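Local coordinates for putative alpha/beta hydrolase fold protein (Candidatus Nitrososphaera gargensis, PDB 5A62) that is probably a hydrolase of the alpha/beta hydrolase fold, most likely a carboxylesterase that cleaves ester bonds, at residues M121-K127 and I228-E234. Residues are numbered along the deposited sequence; the frame is centred on the assembly and turned at random.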
loop_
_atom_site.group_PDB
_atom_site.type_symbol
_atom_site.label_atom_id
_atom_site.label_comp_id
_atom_site.label_asym_id
_atom_site.label_seq_id
_atom_site.Cartn_x
_atom_site.Cartn_y
_atom_site.Cartn_z
ATOM N N MET A 121 -19.264 -13.877 0.394
ATOM C CA MET A 121 -18.498 -12.859 -0.337
ATOM C C MET A 121 -19.262 -12.469 -1.587
ATOM O O MET A 121 -19.555 -13.353 -2.413
ATOM C CB MET A 121 -17.149 -13.402 -0.752
ATOM C CG MET A 121 -16.272 -13.821 0.414
ATOM S SD MET A 121 -14.708 -14.528 -0.079
ATOM C CE MET A 121 -15.240 -16.121 -0.732
ATOM N N ILE A 122 -19.627 -11.220 -1.746
ATOM C CA ILE A 122 -20.384 -10.722 -2.876
ATOM C C ILE A 122 -19.375 -9.939 -3.715
ATOM O O ILE A 122 -18.845 -8.921 -3.280
ATOM C CB ILE A 122 -21.522 -9.844 -2.468
ATOM C CG1 ILE A 122 -22.448 -10.565 -1.466
ATOM C CG2 ILE A 122 -22.246 -9.340 -3.735
ATOM C CD1 ILE A 122 -23.563 -9.724 -0.924
ATOM N N ASN A 123 -19.039 -10.421 -4.931
ATOM C CA ASN A 123 -17.965 -9.894 -5.753
ATOM C C ASN A 123 -16.737 -9.610 -4.927
ATOM O O ASN A 123 -16.168 -8.523 -5.014
ATOM C CB ASN A 123 -18.446 -8.607 -6.483
ATOM C CG ASN A 123 -19.521 -8.886 -7.516
ATOM O OD1 ASN A 123 -19.559 -9.978 -8.116
ATOM N ND2 ASN A 123 -20.384 -7.895 -7.713
ATOM N N GLY A 124 -16.314 -10.612 -4.228
ATOM C CA GLY A 124 -15.105 -10.620 -3.459
ATOM C C GLY A 124 -14.444 -11.959 -3.487
ATOM O O GLY A 124 -15.031 -12.938 -3.956
ATOM N N SER A 125 -13.201 -12.025 -3.077
ATOM C CA SER A 125 -12.537 -13.312 -2.963
ATOM C C SER A 125 -11.399 -13.228 -1.975
ATOM O O SER A 125 -10.985 -12.124 -1.602
ATOM C CB SER A 125 -11.974 -13.698 -4.329
ATOM O OG SER A 125 -10.669 -13.187 -4.572
ATOM N N PRO A 126 -10.803 -14.347 -1.604
ATOM C CA PRO A 126 -9.616 -14.367 -0.767
ATOM C C PRO A 126 -8.307 -14.164 -1.540
ATOM O O PRO A 126 -7.261 -14.140 -0.935
ATOM C CB PRO A 126 -9.630 -15.776 -0.168
ATOM C CG PRO A 126 -10.442 -16.561 -1.122
ATOM C CD PRO A 126 -11.359 -15.687 -1.856
ATOM N N LYS A 127 -8.338 -14.033 -2.851
ATOM C CA LYS A 127 -7.132 -13.978 -3.627
ATOM C C LYS A 127 -6.517 -12.585 -3.702
ATOM O O LYS A 127 -7.199 -11.549 -3.653
ATOM C CB LYS A 127 -7.438 -14.461 -5.044
ATOM C CG LYS A 127 -7.755 -15.943 -4.971
ATOM C CD LYS A 127 -7.400 -16.750 -6.194
ATOM C CE LYS A 127 -5.933 -16.630 -6.534
ATOM N NZ LYS A 127 -5.581 -17.545 -7.643
ATOM N N ILE A 228 -12.852 -15.746 -8.303
ATOM C CA ILE A 228 -13.672 -16.687 -7.589
ATOM C C ILE A 228 -13.653 -18.013 -8.227
ATOM O O ILE A 228 -13.685 -19.031 -7.534
ATOM C CB ILE A 228 -15.071 -16.112 -7.314
ATOM C CG1 ILE A 228 -15.594 -16.718 -5.987
ATOM C CG2 ILE A 228 -15.979 -16.201 -8.505
ATOM C CD1 ILE A 228 -14.865 -16.295 -4.771
ATOM N N LYS A 229 -13.541 -18.093 -9.537
ATOM C CA LYS A 229 -13.374 -19.374 -10.208
ATOM C C LYS A 229 -12.081 -20.041 -9.822
ATOM O O LYS A 229 -11.994 -21.256 -9.533
ATOM C CB LYS A 229 -13.520 -19.198 -11.710
ATOM C CG LYS A 229 -14.997 -19.095 -12.054
ATOM C CD LYS A 229 -15.281 -19.049 -13.550
ATOM C CE LYS A 229 -15.459 -17.618 -14.039
ATOM N NZ LYS A 229 -15.531 -17.491 -15.528
ATOM N N GLU A 230 -11.007 -19.241 -9.684
ATOM C CA GLU A 230 -9.754 -19.761 -9.213
ATOM C C GLU A 230 -9.900 -20.233 -7.767
ATOM O O GLU A 230 -9.374 -21.279 -7.362
ATOM C CB GLU A 230 -8.627 -18.706 -9.346
ATOM C CG GLU A 230 -8.283 -18.326 -10.778
ATOM C CD GLU A 230 -7.374 -17.089 -10.955
ATOM O OE1 GLU A 230 -6.881 -16.535 -9.945
ATOM O OE2 GLU A 230 -7.154 -16.676 -12.140
ATOM N N THR A 231 -10.627 -19.487 -6.962
ATOM C CA THR A 231 -10.845 -19.833 -5.579
ATOM C C THR A 231 -11.619 -21.138 -5.456
ATOM O O THR A 231 -11.217 -21.978 -4.626
ATOM C CB THR A 231 -11.608 -18.713 -4.861
ATOM O OG1 THR A 231 -10.807 -17.504 -4.911
ATOM C CG2 THR A 231 -11.802 -19.039 -3.391
ATOM N N LYS A 232 -12.618 -21.322 -6.301
ATOM C CA LYS A 232 -13.414 -22.560 -6.248
ATOM C C LYS A 232 -12.569 -23.748 -6.621
ATOM O O LYS A 232 -12.765 -24.839 -6.049
ATOM C CB LYS A 232 -14.657 -22.407 -7.100
ATOM C CG LYS A 232 -15.519 -23.660 -7.284
ATOM C CD LYS A 232 -16.234 -24.024 -6.056
ATOM C CE LYS A 232 -17.167 -25.230 -6.365
ATOM N NZ LYS A 232 -17.979 -25.673 -5.264
ATOM N N GLU A 233 -11.589 -23.592 -7.507
ATOM C CA GLU A 233 -10.676 -24.689 -7.836
ATOM C C GLU A 233 -9.938 -25.156 -6.617
ATOM O O GLU A 233 -9.713 -26.364 -6.465
ATOM C CB GLU A 233 -9.710 -24.365 -8.991
ATOM C CG GLU A 233 -10.417 -24.349 -10.339
ATOM C CD GLU A 233 -11.031 -25.711 -10.708
ATOM O OE1 GLU A 233 -10.308 -26.748 -10.615
ATOM O OE2 GLU A 233 -12.245 -25.757 -11.042
ATOM N N GLU A 234 -9.590 -24.212 -5.720
ATOM C CA GLU A 234 -8.739 -24.434 -4.564
ATOM C C GLU A 234 -9.507 -24.733 -3.289
ATOM O O GLU A 234 -8.974 -25.367 -2.377
ATOM C CB GLU A 234 -7.878 -23.217 -4.293
ATOM C CG GLU A 234 -6.821 -22.963 -5.385
ATOM C CD GLU A 234 -6.306 -21.509 -5.309
ATOM O OE1 GLU A 234 -5.564 -21.180 -4.332
ATOM O OE2 GLU A 234 -6.657 -20.668 -6.204
#
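In the alpha/beta hydrolase core, the loop leaving the C-terminal end of a central sheet strand, 116-122, packs against helix 222-234, which follows the neighbouring parallel strand 212-218. The contact begins largely apolar and ends charged. Ile-228 lies on the inner face of the helix, and although its CA-to-CB bond points sideways, its tip swings in: CD1 sits 4.1 Å from Met-121 CE, 3.5 Å from Gly-124 O and 3.9 Å from Ser-125 CB. Ile-228 thus packs its apolar side chain against Met-121 and, on strand 212-218, Ala-215 and Val-217, while the loop closes in on its tip. One turn further along, Thr-231 faces the loop with OG1 3.6 Å from Pro-126 CD and 3.4 Å from Lys-127 CG. Both are van der Waals approaches to carbon; the hydroxyl itself is hydrogen-bonded to Leu-227 O, one turn back in its own helix. Ser-125 shapes the loop through an ST turn, its OG accepting from Lys-127 N at 3.0 Å. Beyond that turn the side chain of Lys-127 reaches across to the helix, bringing NZ to a hydrogen-bonded salt bridge with Glu-230 OE1 at 2.8 Å; a second, long one joins Lys-127 NZ to Glu-234 OE2 at 3.6 Å. The two glutamates are four residues apart, one helical turn, which lets a single ammonium group serve both. Val-203 of helix 202-209 also touches Pro-126, Lys-127 and Glu-234. Such a strand-exit loop packed against the helix after the next parallel strand is in keeping with the layered, helix-flanked sheet of the alpha/beta hydrolase fold.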